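Local coordinates for protein ribulose-1,5-bisphosphate carboxylase/oxygenase large subunit (Rhodopseudomonas palustris, PDB 3QFW) that is a Rubisco-like protein of uncertain reaction, probably a magnesium-dependent enzyme related to ribulose-bisphosphate carboxylase and built around a TIM barrel, at residues 50-56 with 67-72; 141-145 with 172-176; 265-270 with 298-302; 274-278 with 311-315. One frame throughout, in Å; residues are numbered along the deposited sequence.

In the fold
From the N terminus, interaction 1 comes first. It closes the beta hairpin of strands 53-59 and 64-71 in the N-terminal antiparallel sheet. Interaction 2 follows in series. It joins the loops that lead from strands 133-138 and 162-165 into their helices, on the opposite side of the chain's centre, its centre about 49 Å from that of interaction 1. Interactions 3 and 4 lie further along and cross each other, because their segments alternate in sequence. Both use helix 265-276. Interaction 3 packs it on helix 294-305, and interaction 4 ties its C-terminal end to the loop before strand 315-319. Interactions 2, 3 and 4 belong to the barrel domain.

Interaction 1: residues 50-56 with 67-72; sequences IVGRVED and VRIGLA
Arg53 and Gly70 pair in the antiparallel beta hairpin of strands 53-59 and 64-71, part of the N-terminal domain of the Rubisco fold. Gly70 N donates to Arg53 O at 2.8 Å, and Arg53 N returns a bond to Gly70 O. Further along, the register slips by one residue. Glu55 and Asp56 both face Arg68, a classic beta bulge. Arg68 O therefore takes two donors. The bond from Glu55 N to Arg68 O is short, 2.7 Å, but bent, with an N-H...O angle of 137°; the bond from Asp56 N is weak. Arg68 N completes the pair with Asp56 O at 3.0 Å.

Val54 and Ile69 form the non-hydrogen-bonded pair, on the face covered by helix 18-31. The CG1 branch of Ile69 lies beside its own backbone N (chi1 -59°), and the next bend carries CD1 across to the neighbouring strand. There Ile69 CD1 meets Val54 CG2 at 3.7 Å. Leu28 and Ala29 of the helix pack on this pair.

On the other face, the methylene chain of Glu55 lies against Gly70, with Glu55 CG 3.8 Å from Gly70 N. A turn at chi2 (-86°) then brings the carboxylate toward Arg53. The salt bridge of Glu55 OE1 with Arg53 NE is long, and the oxygen lies well out of the guanidinium plane, so charge alone acts. The guanidinium of Arg68 finds its firm partner in Glu103.

Beyond the paired residues the two backbones separate, and one water spans them. It donates to Ile50 O at 2.7 Å and accepts from Ala72 N at 2.8 Å.

Interaction 2: residues 141-145 with 172-176; sequences QGLSP and QAFSP
Two loops at the C-terminal ends of neighbouring TIM-barrel strands meet here, with Leu143 and Pro145 of one lying against Phe174 and Ser175 of the other. No clear direct hydrogen bond joins them. A water does the work instead. It accepts from Ser175 OG at 2.6 Å and donates to both Gln141 O, at 2.5 Å, and Leu143 O, at 2.7 Å. Ser175 OG sits between its own backbone N and carbonyl carbon (chi1 63°), which turns the hydroxyl to the water. Ser175 CB is left to pack on Pro145 CD at 3.6 Å. Leu143 O touches the same CB.

The loop 172-176 is held in shape by a turn, Ser175 N bonding to Gln172 O at 2.8 Å. Phe174 reaches over to the other loop with its ring. Phe174 CD2 lies 3.8 Å from Gln141 O, and Phe174 CD1 lies 4.0 Å from Gly142 O. Both oxygens meet the ring obliquely.

The amide of Gln172 is tied down beside this. OE1 takes Ala170 N, while NE2 donates to Gly168 O and to Thr75 O of the second subunit. Ala74 of that subunit also packs on Phe174, so the contact borders the dimer interface.

Each loop runs straight into a helix. Ser144 caps helix 145-157 through Ala147 N, and Pro176 is at the N-cap position of helix 177-195. Ser175 touches Leu148 and Arg180 of those two helices, and Pro145 packs on Ala183.

Interaction 3: residues 265-270 with 298-302; sequences APLLLG and LALAQ
Ala265 O receives Leu269 N at 2.9 Å in a bond along its own helix, and Leu300 CD1 from the neighbouring helix lies 3.8 Å from Ala265 O. The two helices, 265-276 and 294-305, are successive outer helices of the barrel. Their local axes approach to 8.0 Å and cross at -36°.

Leu300 is a knob in a hole made by Ala265, Pro266, Leu269 and Gly270. Its CG stands opposite the backbone N (chi1 -178°), which sends both methyls into the hole. Leu300 CD2 meets Leu269 CB at 3.9 Å and also touches Ala265 CB. Leu300 CD1 comes to 3.1 Å from Gly270 N, unusually close; with chi2 at 26° this may mean strain or an imperfectly placed side chain. A wider pi-type turn at 266-270 shapes this place, and Gly270 presents no side chain to the methyl.

Pro266 packs where the two backbones come nearest. Pro266 CB lies 3.5 Å from Leu300 N, and Pro266 CG meets Ala299 CB at 3.8 Å. The CA atoms of Pro266 and Leu300 are only 3.8 Å apart. Phe283 of strand 280-284 touches both Leu269 and Leu300 from the barrel side.

With an alanine at Leu300, both methyls are gone, which would probably open a gap among Ala265, Pro266, Leu269 and Gly270. No hydrogen bond crosses between the segments, so the fit rests on apolar packing of one leucine among Ala265, Pro266, Leu269 and the bare backbone of Gly270.

Interaction 4: residues 274-278 with 311-315; sequences RLFGA and LNACI
This is a helix-end-to-loop contact in the TIM barrel, with Arg274 near the C-terminus of helix 265-276 bonding to the loop that enters strand 315-319. It lies at the end of the barrel where the strands begin. The helix stops in a Schellman motif at Gly277, which has a positive phi, and the chain then turns toward strand 280-284.

Arg274 carries most of the contact. CG is opposite the backbone N (chi1 173°), and the chain runs fully extended to NE. That length brings the guanidinium alongside the loop. Arg274 NE donates to Asn312 O at 2.8 Å with an N-H...O angle of 151°. Arg274 NH2 donates to Leu311 O at 3.2 Å, approaching from above the carbonyl plane, and makes a weak second bond to Asn312 O. Both oxygens sit at the guanidinium edge, near its plane. Ala313 CA covers one face, 3.6 Å from Arg274 NH2. On the far branch, NH1 bonds to Ala303 O and Asp306 O, at the end of helix 294-305. One buried cation thus satisfies four backbone carbonyls and fixes the loop to two helix ends. A leucine in its place has no side-chain N-H groups and would probably leave these carbonyls without their donors.

Apolar contacts flank the arginine. Arg274 CG packs on Cys314 CB at 3.9 Å, and Cys314 SG lies 4.2 Å from Ala278 CB. Nearby, where Leu109 of helix 106-112 joins in, Leu275 CD1 meets Leu311 CD1 at 3.9 Å.

Interaction 1: residues 50-56 with 67-72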
loop_
_atom_site.group_PDB
_atom_site.type_symbol
_atom_site.label_atom_id
_atom_site.label_comp_id
_atom_site.label_asym_id
_atom_site.label_seq_id
_atom_site.Cartn_x
_atom_site.Cartn_y
_atom_site.Cartn_z
ATOM N N ILE B 50 11.843 -24.272 -2.752
ATOM C CA ILE B 50 11.328 -22.934 -3.033
ATOM C C ILE B 50 9.817 -22.890 -3.260
ATOM O O ILE B 50 9.145 -21.981 -2.777
ATOM C CB ILE B 50 12.045 -22.290 -4.234
ATOM C CG1 ILE B 50 13.552 -22.226 -3.975
ATOM C CG2 ILE B 50 11.477 -20.905 -4.521
ATOM C CD1 ILE B 50 13.913 -21.641 -2.647
ATOM N N VAL B 51 9.287 -23.852 -4.010
ATOM C CA VAL B 51 7.838 -23.964 -4.154
ATOM C C VAL B 51 7.176 -23.982 -2.768
ATOM O O VAL B 51 7.685 -24.601 -1.837
ATOM C CB VAL B 51 7.446 -25.232 -4.928
ATOM C CG1 VAL B 51 5.941 -25.329 -5.057
ATOM C CG2 VAL B 51 8.102 -25.241 -6.314
ATOM N N GLY B 52 6.046 -23.300 -2.626
ATOM C CA GLY B 52 5.370 -23.265 -1.337
ATOM C C GLY B 52 4.698 -24.591 -1.040
ATOM O O GLY B 52 4.213 -25.272 -1.949
ATOM N N ARG B 53 4.681 -24.975 0.232
ATOM C CA ARG B 53 4.020 -26.205 0.635
ATOM C C ARG B 53 2.676 -25.901 1.263
ATOM O O ARG B 53 2.560 -24.981 2.072
ATOM C CB ARG B 53 4.877 -26.967 1.656
ATOM C CG ARG B 53 6.264 -27.345 1.160
ATOM C CD ARG B 53 6.973 -28.282 2.142
ATOM N NE ARG B 53 7.227 -27.655 3.434
ATOM C CZ ARG B 53 7.960 -28.202 4.398
ATOM N NH1 ARG B 53 8.519 -29.390 4.208
ATOM N NH2 ARG B 53 8.140 -27.564 5.548
ATOM N N VAL B 54 1.660 -26.678 0.909
ATOM C CA VAL B 54 0.406 -26.646 1.648
ATOM C C VAL B 54 0.573 -27.500 2.909
ATOM O O VAL B 54 0.545 -28.732 2.845
ATOM C CB VAL B 54 -0.774 -27.170 0.803
ATOM C CG1 VAL B 54 -2.071 -27.161 1.617
ATOM C CG2 VAL B 54 -0.923 -26.347 -0.481
ATOM N N GLU B 55 0.774 -26.842 4.048
ATOM C CA GLU B 55 0.982 -27.538 5.307
ATOM C C GLU B 55 -0.322 -28.122 5.823
ATOM O O GLU B 55 -0.339 -29.210 6.408
ATOM C CB GLU B 55 1.568 -26.591 6.358
ATOM C CG GLU B 55 2.998 -26.162 6.082
ATOM C CD GLU B 55 4.010 -27.148 6.619
ATOM O OE1 GLU B 55 4.351 -28.112 5.894
ATOM O OE2 GLU B 55 4.463 -26.959 7.771
ATOM N N ASP B 56 -1.413 -27.395 5.617
ATOM C CA ASP B 56 -2.695 -27.800 6.175
ATOM C C ASP B 56 -3.887 -27.131 5.505
ATOM O O ASP B 56 -3.797 -25.998 5.026
ATOM C CB ASP B 56 -2.738 -27.498 7.673
ATOM C CG ASP B 56 -3.915 -28.154 8.362
ATOM O OD1 ASP B 56 -4.008 -29.402 8.313
ATOM O OD2 ASP B 56 -4.752 -27.428 8.943
ATOM N N VAL B 67 -5.999 -22.096 5.378
ATOM C CA VAL B 67 -4.939 -22.818 4.696
ATOM C C VAL B 67 -3.583 -22.327 5.167
ATOM O O VAL B 67 -3.268 -21.144 5.063
ATOM C CB VAL B 67 -5.067 -22.688 3.165
ATOM C CG1 VAL B 67 -3.895 -23.370 2.455
ATOM C CG2 VAL B 67 -6.405 -23.264 2.704
ATOM N N ARG B 68 -2.803 -23.250 5.719
ATOM C CA ARG B 68 -1.447 -22.959 6.159
ATOM C C ARG B 68 -0.463 -23.284 5.047
ATOM O O ARG B 68 -0.413 -24.417 4.551
ATOM C CB ARG B 68 -1.109 -23.755 7.420
ATOM C CG ARG B 68 -1.727 -23.179 8.683
ATOM C CD ARG B 68 -1.569 -24.116 9.885
ATOM N NE ARG B 68 -0.176 -24.319 10.276
ATOM C CZ ARG B 68 0.474 -23.579 11.171
ATOM N NH1 ARG B 68 -0.133 -22.558 11.757
ATOM N NH2 ARG B 68 1.740 -23.846 11.466
ATOM N N ILE B 69 0.316 -22.284 4.654
ATOM C CA ILE B 69 1.312 -22.460 3.608
ATOM C C ILE B 69 2.697 -22.215 4.158
ATOM O O ILE B 69 2.947 -21.197 4.803
ATOM C CB ILE B 69 1.082 -21.487 2.439
ATOM C CG1 ILE B 69 -0.311 -21.695 1.848
ATOM C CG2 ILE B 69 2.159 -21.675 1.357
ATOM C CD1 ILE B 69 -0.501 -23.061 1.238
ATOM N N GLY B 70 3.594 -23.158 3.908
ATOM C CA GLY B 70 4.979 -23.022 4.307
ATOM C C GLY B 70 5.743 -22.388 3.169
ATOM O O GLY B 70 5.860 -22.975 2.090
ATOM N N LEU B 71 6.261 -21.190 3.401
ATOM C CA LEU B 71 6.968 -20.442 2.369
ATOM C C LEU B 71 8.459 -20.409 2.662
ATOM O O LEU B 71 8.866 -20.041 3.757
ATOM C CB LEU B 71 6.430 -19.009 2.266
ATOM C CG LEU B 71 4.982 -18.815 1.793
ATOM C CD1 LEU B 71 4.570 -17.345 1.861
ATOM C CD2 LEU B 71 4.787 -19.352 0.383
ATOM N N ALA B 72 9.274 -20.801 1.685
ATOM C CA ALA B 72 10.723 -20.769 1.861
ATOM C C ALA B 72 11.194 -19.388 2.307
ATOM O O ALA B 72 10.945 -18.394 1.622
ATOM C CB ALA B 72 11.426 -21.178 0.588
HETATM O O HOH W 1 7.923 -20.648 -0.782
#

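Interaction 2: residues 141-145 with 172-176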
loop_
_atom_site.group_PDB
_atom_site.type_symbol
_atom_site.label_atom_id
_atom_site.label_comp_id
_atom_site.label_asym_id
_atom_site.label_seq_id
_atom_site.Cartn_x
_atom_site.Cartn_y
_atom_site.Cartn_z
ATOM N N GLN B 141 -8.707 19.740 9.318
ATOM C CA GLN B 141 -7.494 20.100 8.574
ATOM C C GLN B 141 -7.545 21.421 7.775
ATOM O O GLN B 141 -6.555 21.816 7.169
ATOM C CB GLN B 141 -7.056 18.955 7.642
ATOM C CG GLN B 141 -8.122 18.446 6.685
ATOM C CD GLN B 141 -7.540 17.659 5.512
ATOM O OE1 GLN B 141 -7.893 16.499 5.288
ATOM N NE2 GLN B 141 -6.651 18.293 4.753
ATOM N N GLY B 142 -8.680 22.098 7.761
ATOM C CA GLY B 142 -8.732 23.392 7.097
ATOM C C GLY B 142 -8.023 24.506 7.860
ATOM O O GLY B 142 -7.760 25.577 7.308
ATOM N N LEU B 143 -7.698 24.239 9.123
ATOM C CA LEU B 143 -7.226 25.261 10.066
ATOM C C LEU B 143 -5.780 25.716 9.878
ATOM O O LEU B 143 -4.937 24.968 9.391
ATOM C CB LEU B 143 -7.402 24.760 11.508
ATOM C CG LEU B 143 -8.832 24.661 12.030
ATOM C CD1 LEU B 143 -8.887 23.893 13.348
ATOM C CD2 LEU B 143 -9.428 26.061 12.176
ATOM N N SER B 144 -5.497 26.944 10.302
ATOM C CA SER B 144 -4.130 27.450 10.318
ATOM C C SER B 144 -3.365 26.793 11.460
ATOM O O SER B 144 -3.970 26.284 12.405
ATOM C CB SER B 144 -4.122 28.966 10.508
ATOM O OG SER B 144 -4.536 29.299 11.822
ATOM N N PRO B 145 -2.027 26.787 11.373
ATOM C CA PRO B 145 -1.211 26.210 12.444
ATOM C C PRO B 145 -1.491 26.841 13.807
ATOM O O PRO B 145 -1.344 26.167 14.829
ATOM C CB PRO B 145 0.231 26.502 11.999
ATOM C CG PRO B 145 0.129 27.406 10.819
ATOM C CD PRO B 145 -1.213 27.174 10.212
ATOM N N GLN B 172 0.019 20.565 3.384
ATOM C CA GLN B 172 -0.829 21.461 2.603
ATOM C C GLN B 172 -0.496 22.930 2.853
ATOM O O GLN B 172 -0.096 23.300 3.950
ATOM C CB GLN B 172 -2.304 21.198 2.904
ATOM C CG GLN B 172 -2.765 19.784 2.570
ATOM C CD GLN B 172 -2.770 18.867 3.785
ATOM O OE1 GLN B 172 -1.879 18.931 4.628
ATOM N NE2 GLN B 172 -3.790 18.023 3.885
ATOM N N ALA B 173 -0.654 23.762 1.828
ATOM C CA ALA B 173 -0.401 25.193 1.971
ATOM C C ALA B 173 -1.173 25.729 3.165
ATOM O O ALA B 173 -0.706 26.624 3.869
ATOM C CB ALA B 173 -0.792 25.935 0.699
ATOM N N PHE B 174 -2.367 25.171 3.362
ATOM C CA PHE B 174 -3.184 25.356 4.555
ATOM C C PHE B 174 -2.390 25.548 5.836
ATOM O O PHE B 174 -2.683 26.419 6.661
ATOM C CB PHE B 174 -3.980 24.073 4.781
ATOM C CG PHE B 174 -5.241 23.997 4.007
ATOM C CD1 PHE B 174 -5.976 25.134 3.742
ATOM C CD2 PHE B 174 -5.707 22.777 3.559
ATOM C CE1 PHE B 174 -7.152 25.058 3.032
ATOM C CE2 PHE B 174 -6.875 22.688 2.854
ATOM C CZ PHE B 174 -7.603 23.831 2.588
ATOM N N SER B 175 -1.426 24.663 6.028
ATOM C CA SER B 175 -0.717 24.554 7.298
ATOM C C SER B 175 0.439 23.605 7.073
ATOM O O SER B 175 0.378 22.435 7.460
ATOM C CB SER B 175 -1.644 24.036 8.407
ATOM O OG SER B 175 -2.120 22.725 8.134
ATOM N N PRO B 176 1.493 24.109 6.420
ATOM C CA PRO B 176 2.666 23.327 6.025
ATOM C C PRO B 176 3.271 22.613 7.226
ATOM O O PRO B 176 3.219 23.151 8.319
ATOM C CB PRO B 176 3.631 24.394 5.504
ATOM C CG PRO B 176 2.740 25.498 5.022
ATOM C CD PRO B 176 1.595 25.518 5.990
HETATM O O HOH W 2 -4.665 22.383 8.622
#

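Interaction 3: residues 265-270 with 298-302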
loop_
_atom_site.group_PDB
_atom_site.type_symbol
_atom_site.label_atom_id
_atom_site.label_comp_id
_atom_site.label_asym_id
_atom_site.label_seq_id
_atom_site.Cartn_x
_atom_site.Cartn_y
_atom_site.Cartn_z
ATOM N N ALA B 265 -6.868 -7.243 9.933
ATOM C CA ALA B 265 -6.402 -6.131 10.771
ATOM C C ALA B 265 -5.534 -6.563 11.940
ATOM O O ALA B 265 -4.523 -5.923 12.237
ATOM C CB ALA B 265 -7.569 -5.281 11.261
ATOM N N PRO B 266 -5.918 -7.637 12.632
ATOM C CA PRO B 266 -5.055 -7.905 13.787
ATOM C C PRO B 266 -3.627 -8.228 13.356
ATOM O O PRO B 266 -2.676 -7.767 13.976
ATOM C CB PRO B 266 -5.733 -9.104 14.476
ATOM C CG PRO B 266 -7.178 -8.996 14.072
ATOM C CD PRO B 266 -7.137 -8.466 12.634
ATOM N N LEU B 267 -3.478 -8.992 12.276
ATOM C CA LEU B 267 -2.158 -9.347 11.794
ATOM C C LEU B 267 -1.390 -8.103 11.330
ATOM O O LEU B 267 -0.212 -7.932 11.656
ATOM C CB LEU B 267 -2.287 -10.340 10.633
ATOM C CG LEU B 267 -1.037 -10.481 9.765
ATOM C CD1 LEU B 267 0.108 -11.092 10.561
ATOM C CD2 LEU B 267 -1.328 -11.317 8.515
ATOM N N LEU B 268 -2.062 -7.245 10.564
ATOM C CA LEU B 268 -1.409 -6.090 9.954
ATOM C C LEU B 268 -1.149 -4.937 10.929
ATOM O O LEU B 268 -0.005 -4.539 11.136
ATOM C CB LEU B 268 -2.216 -5.589 8.749
ATOM C CG LEU B 268 -1.570 -4.447 7.962
ATOM C CD1 LEU B 268 -0.187 -4.851 7.489
ATOM C CD2 LEU B 268 -2.458 -4.044 6.774
ATOM N N LEU B 269 -2.216 -4.405 11.513
ATOM C CA LEU B 269 -2.118 -3.252 12.409
ATOM C C LEU B 269 -1.513 -3.625 13.757
ATOM O O LEU B 269 -0.865 -2.804 14.417
ATOM C CB LEU B 269 -3.505 -2.671 12.655
ATOM C CG LEU B 269 -4.330 -2.300 11.425
ATOM C CD1 LEU B 269 -5.550 -1.529 11.889
ATOM C CD2 LEU B 269 -3.519 -1.473 10.447
ATOM N N GLY B 270 -1.753 -4.860 14.176
ATOM C CA GLY B 270 -1.220 -5.352 15.426
ATOM C C GLY B 270 0.181 -5.902 15.275
ATOM O O GLY B 270 1.152 -5.264 15.672
ATOM N N LEU B 298 -10.332 -7.398 19.707
ATOM C CA LEU B 298 -9.622 -8.056 20.811
ATOM C C LEU B 298 -8.346 -8.731 20.299
ATOM O O LEU B 298 -7.287 -8.610 20.912
ATOM C CB LEU B 298 -10.524 -9.059 21.530
ATOM C CG LEU B 298 -9.971 -9.558 22.866
ATOM C CD1 LEU B 298 -9.596 -8.387 23.773
ATOM C CD2 LEU B 298 -10.962 -10.487 23.565
ATOM N N ALA B 299 -8.445 -9.413 19.155
ATOM C CA ALA B 299 -7.287 -10.089 18.566
ATOM C C ALA B 299 -6.196 -9.081 18.190
ATOM O O ALA B 299 -5.008 -9.343 18.351
ATOM C CB ALA B 299 -7.710 -10.899 17.350
ATOM N N LEU B 300 -6.624 -7.932 17.676
ATOM C CA LEU B 300 -5.720 -6.840 17.337
ATOM C C LEU B 300 -4.981 -6.335 18.577
ATOM O O LEU B 300 -3.755 -6.188 18.577
ATOM C CB LEU B 300 -6.507 -5.713 16.662
ATOM C CG LEU B 300 -5.745 -4.482 16.171
ATOM C CD1 LEU B 300 -4.331 -4.855 15.884
ATOM C CD2 LEU B 300 -6.407 -3.867 14.917
ATOM N N ALA B 301 -5.735 -6.072 19.642
ATOM C CA ALA B 301 -5.122 -5.680 20.906
ATOM C C ALA B 301 -4.076 -6.705 21.358
ATOM O O ALA B 301 -2.962 -6.342 21.751
ATOM C CB ALA B 301 -6.205 -5.486 21.976
ATOM N N GLN B 302 -4.427 -7.985 21.290
ATOM C CA GLN B 302 -3.534 -9.046 21.768
ATOM C C GLN B 302 -2.291 -9.193 20.885
ATOM O O GLN B 302 -1.186 -9.411 21.378
ATOM C CB GLN B 302 -4.277 -10.384 21.863
ATOM C CG GLN B 302 -5.374 -10.391 22.918
ATOM C CD GLN B 302 -6.314 -11.579 22.795
ATOM O OE1 GLN B 302 -6.336 -12.266 21.778
ATOM N NE2 GLN B 302 -7.110 -11.816 23.839
#

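Interaction 4: residues 274-278 with 311-315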
loop_
_atom_site.group_PDB
_atom_site.type_symbol
_atom_site.label_atom_id
_atom_site.label_comp_id
_atom_site.label_asym_id
_atom_site.label_seq_id
_atom_site.Cartn_x
_atom_site.Cartn_y
_atom_site.Cartn_z
ATOM N N ARG B 274 3.680 -3.535 14.656
ATOM C CA ARG B 274 4.539 -3.700 15.838
ATOM C C ARG B 274 5.935 -4.229 15.467
ATOM O O ARG B 274 6.956 -3.666 15.871
ATOM C CB ARG B 274 3.865 -4.661 16.818
ATOM C CG ARG B 274 4.728 -5.080 18.036
ATOM C CD ARG B 274 4.031 -6.173 18.823
ATOM N NE ARG B 274 4.748 -6.554 20.050
ATOM C CZ ARG B 274 4.327 -7.503 20.873
ATOM N NH1 ARG B 274 3.200 -8.148 20.597
ATOM N NH2 ARG B 274 5.027 -7.810 21.964
ATOM N N LEU B 275 5.965 -5.310 14.691
ATOM C CA LEU B 275 7.214 -5.896 14.218
ATOM C C LEU B 275 8.096 -4.830 13.558
ATOM O O LEU B 275 9.299 -4.755 13.807
ATOM C CB LEU B 275 6.912 -7.015 13.199
ATOM C CG LEU B 275 8.087 -7.759 12.561
ATOM C CD1 LEU B 275 8.779 -8.649 13.587
ATOM C CD2 LEU B 275 7.647 -8.605 11.373
ATOM N N PHE B 276 7.485 -4.015 12.702
ATOM C CA PHE B 276 8.225 -3.018 11.932
ATOM C C PHE B 276 8.620 -1.767 12.724
ATOM O O PHE B 276 9.433 -0.969 12.246
ATOM C CB PHE B 276 7.442 -2.630 10.671
ATOM C CG PHE B 276 7.295 -3.761 9.691
ATOM C CD1 PHE B 276 8.266 -4.746 9.601
ATOM C CD2 PHE B 276 6.171 -3.860 8.884
ATOM C CE1 PHE B 276 8.130 -5.801 8.699
ATOM C CE2 PHE B 276 6.030 -4.906 7.989
ATOM C CZ PHE B 276 7.011 -5.880 7.903
ATOM N N GLY B 277 8.027 -1.585 13.902
ATOM C CA GLY B 277 8.467 -0.555 14.833
ATOM C C GLY B 277 7.431 0.377 15.435
ATOM O O GLY B 277 7.791 1.358 16.088
ATOM N N ALA B 278 6.149 0.105 15.222
ATOM C CA ALA B 278 5.125 0.985 15.755
ATOM C C ALA B 278 5.061 0.852 17.293
ATOM O O ALA B 278 4.992 -0.251 17.820
ATOM C CB ALA B 278 3.781 0.671 15.137
ATOM N N LEU B 311 10.332 -8.940 21.618
ATOM C CA LEU B 311 9.922 -7.602 21.185
ATOM C C LEU B 311 9.013 -6.854 22.159
ATOM O O LEU B 311 8.105 -7.437 22.745
ATOM C CB LEU B 311 9.227 -7.683 19.826
ATOM C CG LEU B 311 10.104 -8.318 18.745
ATOM C CD1 LEU B 311 9.463 -8.148 17.386
ATOM C CD2 LEU B 311 11.483 -7.693 18.776
ATOM N N ASN B 312 9.238 -5.552 22.292
ATOM C CA ASN B 312 8.359 -4.715 23.110
ATOM C C ASN B 312 6.912 -4.775 22.625
ATOM O O ASN B 312 6.646 -5.008 21.436
ATOM C CB ASN B 312 8.831 -3.258 23.089
ATOM C CG ASN B 312 10.106 -3.044 23.875
ATOM O OD1 ASN B 312 10.368 -3.745 24.855
ATOM N ND2 ASN B 312 10.905 -2.066 23.456
ATOM N N ALA B 313 5.983 -4.558 23.547
ATOM C CA ALA B 313 4.569 -4.429 23.213
ATOM C C ALA B 313 4.318 -3.089 22.526
ATOM O O ALA B 313 5.085 -2.145 22.702
ATOM C CB ALA B 313 3.716 -4.540 24.496
ATOM N N CYS B 314 3.248 -3.029 21.734
ATOM C CA CYS B 314 2.792 -1.812 21.059
ATOM C C CYS B 314 1.429 -1.478 21.663
ATOM O O CYS B 314 0.615 -2.381 21.843
ATOM C CB CYS B 314 2.666 -2.100 19.543
ATOM S SG CYS B 314 1.772 -0.879 18.525
ATOM N N ILE B 315 1.169 -0.216 22.006
ATOM C CA ILE B 315 -0.120 0.111 22.635
ATOM C C ILE B 315 -1.249 0.178 21.611
ATOM O O ILE B 315 -1.214 0.995 20.697
ATOM C CB ILE B 315 -0.122 1.462 23.393
ATOM C CG1 ILE B 315 1.208 1.716 24.106
ATOM C CG2 ILE B 315 -1.301 1.524 24.363
ATOM C CD1 ILE B 315 2.132 2.612 23.292
#